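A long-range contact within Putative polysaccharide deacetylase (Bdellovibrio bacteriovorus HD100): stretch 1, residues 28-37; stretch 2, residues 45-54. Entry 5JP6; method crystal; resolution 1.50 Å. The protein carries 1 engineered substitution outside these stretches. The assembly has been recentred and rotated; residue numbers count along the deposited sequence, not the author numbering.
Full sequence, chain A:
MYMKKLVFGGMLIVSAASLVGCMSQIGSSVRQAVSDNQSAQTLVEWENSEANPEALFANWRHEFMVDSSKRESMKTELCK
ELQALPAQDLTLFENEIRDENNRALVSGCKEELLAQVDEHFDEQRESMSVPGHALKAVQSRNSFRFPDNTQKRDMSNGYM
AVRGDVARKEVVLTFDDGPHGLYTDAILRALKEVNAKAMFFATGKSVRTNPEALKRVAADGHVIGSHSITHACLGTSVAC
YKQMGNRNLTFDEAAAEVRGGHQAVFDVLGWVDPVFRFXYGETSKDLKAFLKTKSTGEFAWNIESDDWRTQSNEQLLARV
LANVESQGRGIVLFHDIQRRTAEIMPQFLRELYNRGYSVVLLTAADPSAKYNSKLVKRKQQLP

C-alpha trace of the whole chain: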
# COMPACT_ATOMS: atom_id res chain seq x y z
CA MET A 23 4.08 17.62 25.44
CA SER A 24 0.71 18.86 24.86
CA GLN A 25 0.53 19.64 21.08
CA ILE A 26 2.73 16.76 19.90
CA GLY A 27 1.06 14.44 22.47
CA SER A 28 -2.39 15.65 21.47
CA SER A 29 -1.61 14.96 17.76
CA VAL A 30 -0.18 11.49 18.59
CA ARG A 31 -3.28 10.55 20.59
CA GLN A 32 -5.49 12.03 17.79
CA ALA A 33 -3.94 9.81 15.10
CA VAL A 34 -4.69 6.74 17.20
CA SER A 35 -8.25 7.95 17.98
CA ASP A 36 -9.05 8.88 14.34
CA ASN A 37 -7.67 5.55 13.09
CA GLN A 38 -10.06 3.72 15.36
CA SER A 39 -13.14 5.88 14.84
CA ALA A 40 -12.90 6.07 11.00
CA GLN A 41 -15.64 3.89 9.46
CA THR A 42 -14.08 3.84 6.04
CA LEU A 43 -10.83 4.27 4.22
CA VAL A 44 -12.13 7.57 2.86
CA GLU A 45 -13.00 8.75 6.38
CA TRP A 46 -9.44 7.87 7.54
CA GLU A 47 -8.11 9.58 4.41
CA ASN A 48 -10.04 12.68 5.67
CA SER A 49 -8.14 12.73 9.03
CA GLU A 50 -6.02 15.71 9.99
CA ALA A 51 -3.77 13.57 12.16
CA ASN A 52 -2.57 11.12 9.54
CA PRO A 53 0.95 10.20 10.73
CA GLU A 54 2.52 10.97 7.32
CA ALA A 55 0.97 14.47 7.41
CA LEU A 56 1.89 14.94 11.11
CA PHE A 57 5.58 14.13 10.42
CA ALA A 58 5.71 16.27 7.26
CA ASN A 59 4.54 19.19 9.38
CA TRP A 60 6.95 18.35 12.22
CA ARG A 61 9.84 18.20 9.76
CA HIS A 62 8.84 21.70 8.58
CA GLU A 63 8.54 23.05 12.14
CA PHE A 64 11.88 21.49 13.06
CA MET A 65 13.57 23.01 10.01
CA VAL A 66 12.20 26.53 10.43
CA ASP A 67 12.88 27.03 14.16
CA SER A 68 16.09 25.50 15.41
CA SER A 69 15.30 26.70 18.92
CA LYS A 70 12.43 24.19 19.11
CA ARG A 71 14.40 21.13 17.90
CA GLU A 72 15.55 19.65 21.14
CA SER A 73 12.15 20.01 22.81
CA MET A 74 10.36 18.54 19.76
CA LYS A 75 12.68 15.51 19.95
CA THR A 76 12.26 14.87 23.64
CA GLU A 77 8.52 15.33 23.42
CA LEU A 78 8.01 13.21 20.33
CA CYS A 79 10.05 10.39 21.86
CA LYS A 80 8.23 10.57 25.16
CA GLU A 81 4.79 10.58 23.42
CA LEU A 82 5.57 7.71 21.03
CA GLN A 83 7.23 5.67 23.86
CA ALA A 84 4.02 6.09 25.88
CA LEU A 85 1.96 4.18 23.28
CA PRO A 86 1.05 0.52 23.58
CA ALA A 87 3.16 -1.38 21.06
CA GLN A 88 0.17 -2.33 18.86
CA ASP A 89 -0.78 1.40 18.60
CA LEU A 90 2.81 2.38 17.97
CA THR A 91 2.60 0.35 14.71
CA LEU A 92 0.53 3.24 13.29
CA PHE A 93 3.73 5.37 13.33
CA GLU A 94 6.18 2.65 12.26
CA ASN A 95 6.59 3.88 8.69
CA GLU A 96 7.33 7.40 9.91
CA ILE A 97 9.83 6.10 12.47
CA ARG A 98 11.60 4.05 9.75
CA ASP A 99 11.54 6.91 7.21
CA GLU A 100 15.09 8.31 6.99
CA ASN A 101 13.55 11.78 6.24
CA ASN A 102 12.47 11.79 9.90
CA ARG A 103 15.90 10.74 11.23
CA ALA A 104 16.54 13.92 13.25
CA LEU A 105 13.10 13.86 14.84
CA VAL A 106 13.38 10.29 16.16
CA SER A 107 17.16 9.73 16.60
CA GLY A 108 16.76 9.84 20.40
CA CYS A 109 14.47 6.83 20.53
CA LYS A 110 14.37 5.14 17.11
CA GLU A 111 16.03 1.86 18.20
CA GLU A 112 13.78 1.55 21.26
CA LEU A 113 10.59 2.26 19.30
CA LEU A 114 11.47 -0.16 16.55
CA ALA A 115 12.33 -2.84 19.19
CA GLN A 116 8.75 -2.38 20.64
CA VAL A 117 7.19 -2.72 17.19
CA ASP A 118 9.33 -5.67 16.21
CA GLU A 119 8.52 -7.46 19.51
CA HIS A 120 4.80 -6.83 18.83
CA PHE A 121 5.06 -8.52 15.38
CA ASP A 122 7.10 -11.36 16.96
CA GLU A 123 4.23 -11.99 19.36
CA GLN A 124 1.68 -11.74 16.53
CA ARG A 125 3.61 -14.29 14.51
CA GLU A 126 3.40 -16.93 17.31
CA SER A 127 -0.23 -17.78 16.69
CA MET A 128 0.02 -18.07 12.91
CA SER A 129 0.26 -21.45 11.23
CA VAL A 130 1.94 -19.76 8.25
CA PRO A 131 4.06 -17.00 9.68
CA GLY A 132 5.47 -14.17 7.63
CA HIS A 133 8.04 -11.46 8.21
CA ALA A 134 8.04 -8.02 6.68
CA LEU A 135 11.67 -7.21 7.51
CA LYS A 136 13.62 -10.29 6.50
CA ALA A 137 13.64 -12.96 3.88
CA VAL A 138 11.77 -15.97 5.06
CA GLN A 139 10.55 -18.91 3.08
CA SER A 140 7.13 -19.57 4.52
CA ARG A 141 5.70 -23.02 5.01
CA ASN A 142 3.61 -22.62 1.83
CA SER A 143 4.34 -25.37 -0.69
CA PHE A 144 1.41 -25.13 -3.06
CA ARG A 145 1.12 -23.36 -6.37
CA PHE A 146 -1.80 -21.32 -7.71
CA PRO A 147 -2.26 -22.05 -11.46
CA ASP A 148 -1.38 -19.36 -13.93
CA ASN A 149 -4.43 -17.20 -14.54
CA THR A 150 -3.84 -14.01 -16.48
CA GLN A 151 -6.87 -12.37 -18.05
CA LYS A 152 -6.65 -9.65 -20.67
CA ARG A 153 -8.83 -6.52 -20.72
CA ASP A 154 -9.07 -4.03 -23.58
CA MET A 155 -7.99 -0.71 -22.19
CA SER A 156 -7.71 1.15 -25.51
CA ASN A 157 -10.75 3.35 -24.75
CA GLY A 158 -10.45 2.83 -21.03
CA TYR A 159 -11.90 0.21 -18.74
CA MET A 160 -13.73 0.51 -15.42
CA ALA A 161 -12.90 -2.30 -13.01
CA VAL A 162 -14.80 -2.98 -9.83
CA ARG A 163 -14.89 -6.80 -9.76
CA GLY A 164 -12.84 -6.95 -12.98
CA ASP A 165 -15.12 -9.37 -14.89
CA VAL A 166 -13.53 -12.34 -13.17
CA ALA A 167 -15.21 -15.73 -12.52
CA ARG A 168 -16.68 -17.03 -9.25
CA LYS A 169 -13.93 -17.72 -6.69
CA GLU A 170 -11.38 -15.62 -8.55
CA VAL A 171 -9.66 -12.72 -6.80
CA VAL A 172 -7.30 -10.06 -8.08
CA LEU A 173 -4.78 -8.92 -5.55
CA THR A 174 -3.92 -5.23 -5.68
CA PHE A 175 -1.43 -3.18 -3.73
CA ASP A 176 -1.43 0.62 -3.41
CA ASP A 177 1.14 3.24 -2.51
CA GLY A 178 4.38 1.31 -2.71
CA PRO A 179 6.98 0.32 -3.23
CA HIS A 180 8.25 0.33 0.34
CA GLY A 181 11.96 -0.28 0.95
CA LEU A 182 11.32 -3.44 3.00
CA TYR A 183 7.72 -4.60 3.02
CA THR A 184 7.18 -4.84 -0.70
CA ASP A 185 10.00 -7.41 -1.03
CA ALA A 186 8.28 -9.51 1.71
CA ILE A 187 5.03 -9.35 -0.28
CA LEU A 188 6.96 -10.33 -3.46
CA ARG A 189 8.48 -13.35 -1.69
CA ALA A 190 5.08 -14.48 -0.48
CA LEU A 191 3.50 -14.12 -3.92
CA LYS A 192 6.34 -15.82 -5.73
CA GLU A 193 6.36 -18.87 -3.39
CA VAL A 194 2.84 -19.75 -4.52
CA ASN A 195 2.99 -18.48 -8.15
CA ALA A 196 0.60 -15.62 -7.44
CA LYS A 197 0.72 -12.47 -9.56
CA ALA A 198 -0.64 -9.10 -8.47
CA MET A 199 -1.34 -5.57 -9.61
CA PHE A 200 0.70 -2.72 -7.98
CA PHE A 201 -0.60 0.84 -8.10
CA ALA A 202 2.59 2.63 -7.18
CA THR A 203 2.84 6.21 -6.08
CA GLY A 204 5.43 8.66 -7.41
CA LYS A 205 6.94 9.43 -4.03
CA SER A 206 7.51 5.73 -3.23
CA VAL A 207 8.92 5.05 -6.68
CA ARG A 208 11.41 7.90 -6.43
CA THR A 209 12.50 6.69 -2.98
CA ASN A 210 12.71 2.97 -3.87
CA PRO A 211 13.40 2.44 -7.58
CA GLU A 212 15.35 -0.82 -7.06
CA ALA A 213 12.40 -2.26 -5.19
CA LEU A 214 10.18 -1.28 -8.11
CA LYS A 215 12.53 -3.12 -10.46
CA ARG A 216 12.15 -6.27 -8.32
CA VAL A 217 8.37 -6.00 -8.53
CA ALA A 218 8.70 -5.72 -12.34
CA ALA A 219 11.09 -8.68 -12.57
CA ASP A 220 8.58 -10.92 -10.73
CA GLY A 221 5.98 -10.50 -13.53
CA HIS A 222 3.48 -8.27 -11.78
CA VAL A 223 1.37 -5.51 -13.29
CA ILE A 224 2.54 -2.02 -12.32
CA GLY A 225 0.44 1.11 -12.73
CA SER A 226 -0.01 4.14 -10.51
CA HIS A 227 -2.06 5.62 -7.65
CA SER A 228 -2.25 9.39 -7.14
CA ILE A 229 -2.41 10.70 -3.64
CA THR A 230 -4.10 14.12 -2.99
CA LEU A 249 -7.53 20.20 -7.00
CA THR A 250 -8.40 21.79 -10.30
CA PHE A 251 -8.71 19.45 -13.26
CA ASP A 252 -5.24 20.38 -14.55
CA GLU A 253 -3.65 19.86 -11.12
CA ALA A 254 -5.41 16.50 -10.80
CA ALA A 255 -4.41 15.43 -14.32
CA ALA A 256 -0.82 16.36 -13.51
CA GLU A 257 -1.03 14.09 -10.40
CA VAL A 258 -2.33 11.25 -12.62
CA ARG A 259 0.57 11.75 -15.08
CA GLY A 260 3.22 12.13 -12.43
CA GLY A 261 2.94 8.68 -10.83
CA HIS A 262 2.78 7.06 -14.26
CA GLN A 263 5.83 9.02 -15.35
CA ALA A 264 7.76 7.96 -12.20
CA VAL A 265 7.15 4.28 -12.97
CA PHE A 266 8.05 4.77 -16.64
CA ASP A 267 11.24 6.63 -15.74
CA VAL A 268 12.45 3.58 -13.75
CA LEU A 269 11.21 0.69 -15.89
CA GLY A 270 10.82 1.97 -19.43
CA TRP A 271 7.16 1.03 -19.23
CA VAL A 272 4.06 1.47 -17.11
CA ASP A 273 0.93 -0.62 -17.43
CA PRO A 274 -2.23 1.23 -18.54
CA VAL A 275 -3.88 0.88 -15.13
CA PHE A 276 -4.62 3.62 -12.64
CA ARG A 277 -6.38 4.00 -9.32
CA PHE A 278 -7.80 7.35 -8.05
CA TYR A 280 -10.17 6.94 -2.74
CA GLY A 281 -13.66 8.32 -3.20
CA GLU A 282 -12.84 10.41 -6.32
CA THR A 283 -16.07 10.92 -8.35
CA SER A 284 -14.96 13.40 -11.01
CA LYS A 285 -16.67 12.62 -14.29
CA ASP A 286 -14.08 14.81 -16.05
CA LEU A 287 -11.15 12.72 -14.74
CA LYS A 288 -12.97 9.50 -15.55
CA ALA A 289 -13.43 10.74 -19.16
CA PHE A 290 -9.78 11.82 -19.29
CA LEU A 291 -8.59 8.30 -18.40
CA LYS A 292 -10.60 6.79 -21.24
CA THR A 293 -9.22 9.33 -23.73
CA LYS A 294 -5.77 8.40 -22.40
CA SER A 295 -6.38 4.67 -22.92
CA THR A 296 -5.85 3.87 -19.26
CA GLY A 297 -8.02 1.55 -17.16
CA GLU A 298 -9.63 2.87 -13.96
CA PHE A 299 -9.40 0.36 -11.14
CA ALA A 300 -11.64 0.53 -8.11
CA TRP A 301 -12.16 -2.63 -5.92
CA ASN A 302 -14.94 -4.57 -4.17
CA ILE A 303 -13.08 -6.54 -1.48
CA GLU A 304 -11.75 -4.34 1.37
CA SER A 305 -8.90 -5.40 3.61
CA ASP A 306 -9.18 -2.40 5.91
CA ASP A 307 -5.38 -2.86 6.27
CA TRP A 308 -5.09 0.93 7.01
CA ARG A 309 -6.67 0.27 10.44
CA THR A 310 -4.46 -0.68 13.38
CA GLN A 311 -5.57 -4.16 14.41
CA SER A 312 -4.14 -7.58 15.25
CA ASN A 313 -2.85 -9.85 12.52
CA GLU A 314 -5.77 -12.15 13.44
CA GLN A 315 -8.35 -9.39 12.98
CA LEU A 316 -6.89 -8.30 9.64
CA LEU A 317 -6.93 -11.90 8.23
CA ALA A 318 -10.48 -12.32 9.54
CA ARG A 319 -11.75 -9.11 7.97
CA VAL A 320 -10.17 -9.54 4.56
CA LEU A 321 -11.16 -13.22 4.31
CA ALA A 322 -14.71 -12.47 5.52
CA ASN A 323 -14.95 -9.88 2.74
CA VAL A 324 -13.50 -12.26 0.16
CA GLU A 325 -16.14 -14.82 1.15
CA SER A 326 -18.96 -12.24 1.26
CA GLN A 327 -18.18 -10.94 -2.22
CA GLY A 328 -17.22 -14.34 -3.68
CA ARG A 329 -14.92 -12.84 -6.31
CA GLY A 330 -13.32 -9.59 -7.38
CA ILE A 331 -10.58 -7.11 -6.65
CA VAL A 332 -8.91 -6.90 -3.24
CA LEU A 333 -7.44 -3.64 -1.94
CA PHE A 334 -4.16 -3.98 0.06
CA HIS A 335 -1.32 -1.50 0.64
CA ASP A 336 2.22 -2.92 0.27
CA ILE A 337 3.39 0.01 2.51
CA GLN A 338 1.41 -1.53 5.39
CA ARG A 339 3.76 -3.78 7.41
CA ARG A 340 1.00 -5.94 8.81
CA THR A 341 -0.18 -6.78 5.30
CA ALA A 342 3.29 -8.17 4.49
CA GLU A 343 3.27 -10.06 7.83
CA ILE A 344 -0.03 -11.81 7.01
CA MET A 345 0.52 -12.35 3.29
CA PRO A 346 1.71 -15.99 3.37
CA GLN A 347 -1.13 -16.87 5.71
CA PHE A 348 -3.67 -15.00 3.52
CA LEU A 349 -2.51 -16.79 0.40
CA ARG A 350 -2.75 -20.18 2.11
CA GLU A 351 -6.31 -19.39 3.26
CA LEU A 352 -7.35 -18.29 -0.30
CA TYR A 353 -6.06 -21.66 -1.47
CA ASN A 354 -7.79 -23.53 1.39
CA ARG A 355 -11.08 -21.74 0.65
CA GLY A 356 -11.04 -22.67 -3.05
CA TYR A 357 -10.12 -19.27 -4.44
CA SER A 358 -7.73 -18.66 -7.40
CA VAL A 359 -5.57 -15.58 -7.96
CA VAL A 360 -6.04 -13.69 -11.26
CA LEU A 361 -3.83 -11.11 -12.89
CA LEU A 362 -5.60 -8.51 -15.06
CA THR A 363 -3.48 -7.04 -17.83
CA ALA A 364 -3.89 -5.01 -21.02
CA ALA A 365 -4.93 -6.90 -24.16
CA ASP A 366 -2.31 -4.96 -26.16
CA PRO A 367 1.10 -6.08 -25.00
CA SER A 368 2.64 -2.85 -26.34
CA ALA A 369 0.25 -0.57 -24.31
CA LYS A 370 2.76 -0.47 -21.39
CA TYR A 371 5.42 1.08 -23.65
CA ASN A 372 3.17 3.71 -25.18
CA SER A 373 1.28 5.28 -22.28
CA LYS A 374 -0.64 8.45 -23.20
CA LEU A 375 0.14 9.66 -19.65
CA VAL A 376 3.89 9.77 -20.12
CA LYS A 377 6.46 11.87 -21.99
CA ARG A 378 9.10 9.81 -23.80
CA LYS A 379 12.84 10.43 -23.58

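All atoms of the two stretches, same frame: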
# COMPACT_ATOMS: atom_id res chain seq x y z
N SER A 28 -1.01 15.57 21.93
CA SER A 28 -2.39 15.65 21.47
C SER A 28 -2.53 15.08 20.05
O SER A 28 -3.44 14.30 19.77
CB SER A 28 -2.89 17.09 21.58
OG SER A 28 -3.94 17.36 20.68
N SER A 29 -1.60 15.44 19.16
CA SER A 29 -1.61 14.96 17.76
C SER A 29 -1.37 13.44 17.73
O SER A 29 -2.04 12.71 16.98
CB SER A 29 -0.62 15.74 16.86
OG SER A 29 -1.17 17.02 16.50
N VAL A 30 -0.43 12.94 18.55
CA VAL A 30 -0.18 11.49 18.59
C VAL A 30 -1.44 10.71 19.03
O VAL A 30 -1.89 9.74 18.36
CB VAL A 30 1.02 11.11 19.48
CG1 VAL A 30 1.09 9.60 19.66
CG2 VAL A 30 2.31 11.63 18.88
N ARG A 31 -2.03 11.14 20.13
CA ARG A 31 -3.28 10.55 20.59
C ARG A 31 -4.41 10.68 19.54
O ARG A 31 -5.21 9.77 19.38
CB ARG A 31 -3.69 11.14 21.95
CG ARG A 31 -2.89 10.56 23.11
CD ARG A 31 -3.44 11.07 24.43
NE ARG A 31 -3.19 12.51 24.52
CZ ARG A 31 -2.02 13.04 24.84
NH1 ARG A 31 -0.97 12.26 25.13
NH2 ARG A 31 -1.90 14.37 24.86
N GLN A 32 -4.45 11.79 18.81
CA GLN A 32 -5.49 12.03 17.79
C GLN A 32 -5.39 11.07 16.58
O GLN A 32 -6.40 10.60 16.02
CB GLN A 32 -5.44 13.47 17.30
CG GLN A 32 -6.59 13.80 16.36
CD GLN A 32 -6.51 15.18 15.77
OE1 GLN A 32 -5.57 15.92 16.05
NE2 GLN A 32 -7.48 15.54 14.94
N ALA A 33 -4.17 10.78 16.19
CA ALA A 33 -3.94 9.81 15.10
C ALA A 33 -4.54 8.45 15.47
O ALA A 33 -5.26 7.81 14.70
CB ALA A 33 -2.46 9.67 14.86
N VAL A 34 -4.22 8.02 16.68
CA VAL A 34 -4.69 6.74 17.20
C VAL A 34 -6.24 6.74 17.28
O VAL A 34 -6.90 5.79 16.81
CB VAL A 34 -4.06 6.43 18.57
CG1 VAL A 34 -4.66 5.17 19.17
CG2 VAL A 34 -2.56 6.27 18.44
N SER A 35 -6.79 7.78 17.89
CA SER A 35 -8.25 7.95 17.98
C SER A 35 -8.95 7.96 16.62
O SER A 35 -9.97 7.28 16.44
CB SER A 35 -8.60 9.27 18.71
OG SER A 35 -10.02 9.47 18.70
N ASP A 36 -8.43 8.76 15.68
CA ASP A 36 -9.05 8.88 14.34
C ASP A 36 -8.95 7.55 13.59
O ASP A 36 -9.87 7.17 12.85
CB ASP A 36 -8.40 9.97 13.49
CG ASP A 36 -8.76 11.36 13.90
OD1 ASP A 36 -9.51 11.51 14.88
OD2 ASP A 36 -8.31 12.31 13.21
N ASN A 37 -7.85 6.83 13.76
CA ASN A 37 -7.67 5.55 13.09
C ASN A 37 -8.72 4.54 13.57
O ASN A 37 -9.22 3.72 12.82
CB ASN A 37 -6.28 5.00 13.33
CG ASN A 37 -6.01 3.74 12.54
OD1 ASN A 37 -6.13 2.65 13.04
ND2 ASN A 37 -5.62 3.91 11.29
N GLU A 45 -12.97 8.00 5.13
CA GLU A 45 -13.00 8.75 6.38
C GLU A 45 -11.58 8.90 7.00
O GLU A 45 -11.19 9.97 7.46
CB GLU A 45 -13.96 8.10 7.39
CG GLU A 45 -14.32 9.05 8.52
CD GLU A 45 -15.39 8.51 9.45
OE1 GLU A 45 -16.08 7.52 9.11
OE2 GLU A 45 -15.55 9.10 10.54
N TRP A 46 -10.79 7.82 6.98
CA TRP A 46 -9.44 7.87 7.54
C TRP A 46 -8.54 8.75 6.71
O TRP A 46 -7.69 9.49 7.27
CB TRP A 46 -8.83 6.44 7.62
CG TRP A 46 -7.37 6.35 7.87
CD1 TRP A 46 -6.45 5.76 7.04
CD2 TRP A 46 -6.62 6.82 9.01
NE1 TRP A 46 -5.20 5.83 7.57
CE2 TRP A 46 -5.27 6.51 8.76
CE3 TRP A 46 -6.95 7.54 10.17
CZ2 TRP A 46 -4.26 6.81 9.66
CZ3 TRP A 46 -5.94 7.85 11.06
CH2 TRP A 46 -4.61 7.47 10.80
N GLU A 47 -8.71 8.64 5.37
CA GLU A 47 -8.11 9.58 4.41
C GLU A 47 -8.45 11.04 4.74
O GLU A 47 -7.61 11.90 4.53
CB GLU A 47 -8.55 9.25 2.96
CG GLU A 47 -7.51 8.61 2.06
CD GLU A 47 -7.64 9.09 0.61
OE1 GLU A 47 -8.69 8.83 -0.03
OE2 GLU A 47 -6.69 9.74 0.10
N ASN A 48 -9.65 11.30 5.28
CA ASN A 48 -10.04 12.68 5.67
C ASN A 48 -9.42 13.19 6.98
O ASN A 48 -9.63 14.35 7.33
CB ASN A 48 -11.57 12.81 5.83
CG ASN A 48 -12.32 12.79 4.52
OD1 ASN A 48 -11.77 13.06 3.45
ND2 ASN A 48 -13.61 12.47 4.59
N SER A 49 -8.71 12.33 7.73
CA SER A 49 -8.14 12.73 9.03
C SER A 49 -7.09 13.79 8.91
O SER A 49 -6.31 13.78 7.97
CB SER A 49 -7.50 11.55 9.74
OG SER A 49 -6.83 11.98 10.92
N GLU A 50 -7.04 14.67 9.91
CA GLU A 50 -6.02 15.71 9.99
C GLU A 50 -4.78 15.28 10.75
O GLU A 50 -3.76 16.00 10.78
CB GLU A 50 -6.62 16.97 10.65
CG GLU A 50 -7.80 17.57 9.89
CD GLU A 50 -8.29 18.86 10.51
OE1 GLU A 50 -7.46 19.78 10.68
OE2 GLU A 50 -9.50 18.95 10.84
N ALA A 51 -4.86 14.11 11.36
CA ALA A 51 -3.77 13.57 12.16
C ALA A 51 -3.22 12.30 11.53
O ALA A 51 -2.76 11.41 12.24
CB ALA A 51 -4.23 13.30 13.58
N ASN A 52 -3.25 12.22 10.20
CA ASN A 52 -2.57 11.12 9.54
C ASN A 52 -1.06 11.20 9.86
O ASN A 52 -0.43 12.24 9.69
CB ASN A 52 -2.77 11.19 8.05
CG ASN A 52 -2.07 10.05 7.34
OD1 ASN A 52 -0.87 10.09 7.09
ND2 ASN A 52 -2.83 9.06 6.97
N PRO A 53 -0.45 10.10 10.31
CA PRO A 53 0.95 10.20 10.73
C PRO A 53 1.89 10.76 9.65
O PRO A 53 2.80 11.51 10.00
CB PRO A 53 1.31 8.75 11.06
CG PRO A 53 0.01 8.19 11.55
CD PRO A 53 -1.03 8.77 10.63
N GLU A 54 1.66 10.43 8.39
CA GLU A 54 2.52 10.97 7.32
C GLU A 54 2.42 12.51 7.31
O GLU A 54 3.45 13.23 7.21
CB GLU A 54 2.10 10.43 5.96
CG GLU A 54 3.08 10.75 4.84
CD GLU A 54 2.71 10.12 3.53
OE1 GLU A 54 1.57 9.63 3.42
OE2 GLU A 54 3.56 10.09 2.61

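A single side-chain hydrogen bond joins the two stretches, and its donor does double duty: Ser49 OG donates to Asp36 OD2 at 2.7 Å and accepts from Ala51 N at 2.9 Å, with an N-H...O angle of 157°. The hydroxyl thus relays between a helix carboxylate and the backbone of the loop, and it fixes the turn at Ser49-Ala51 against the helix. Both partners direct their CA-to-CB bonds toward the opposite stretch, Asp36 with chi1 in m and Ser49 with chi1 in t, so the short bond forms between side chains that already face each other. Glu50 N lies 4.3 Å from Asp36 OD2, near the carboxylate but too far for a hydrogen bond.

Stretch 1 is helical throughout, whereas stretch 2 begins in a helix, passes through a loop and enters another helix at Pro53. The contact sets one continuous helix against a helix-loop-helix segment. The closest backbone approach is at two alanines: Ala33 CA and Ala51 CA are 4.8 Å apart. Both residues carry only a methyl group, and these methyls lie in the close approach. Ala33 CB lies 4.2 Å from Ala51 CB and 3.2 Å from Ala51 O, so the helix methyl packs against the loop carbonyl as well as its neighbouring methyl. Ala51 CB points toward the helix and is also 3.7 Å from Gln32 CD, 4.1 Å from Ser29 O and 4.2 Å from Asp36 OD2. Gln32 has its CA-to-CB bond sideways, but an extended side chain, t at both chi1 and chi2, brings its amide end nearer to the loop. Pro53 adds a looser apolar contact, its CG 4.4 Å from Ala33 CB.

At the other end of the contact, Trp46 covers the last turn of stretch 1. Its CA-to-CB bond runs sideways, yet the ring reaches across to the helix, and this residue has the largest area covered by the opposite stretch. Asn37 lies over one face of the indole: Asn37 CB is 4.1 Å from the centroid of the Trp46 six-membered ring and 29° off its normal, a CH-pi contact, while Asn37 ND2 is 3.6 Å from Trp46 CZ2. Both polar ends of the Asn37 amide are hydrogen-bonded elsewhere in the structure, so the side chain can lie against the aromatic ring without leaving them unpaired. Trp46 CZ3 also meets the helix backbone, 3.5 Å from Asn37 N, 3.7 Å from Ala33 O and 3.9 Å from Asp36 C. Asn37 N and Ala33 O are themselves joined by a helical hydrogen bond of 2.9 Å, so the ring packs beside main-chain polar groups already paired with each other.

Asn52 takes no part in the contact: its CA-to-CB bond points away, and its OD1 instead caps the following helix by accepting from Glu54 N at 2.9 Å.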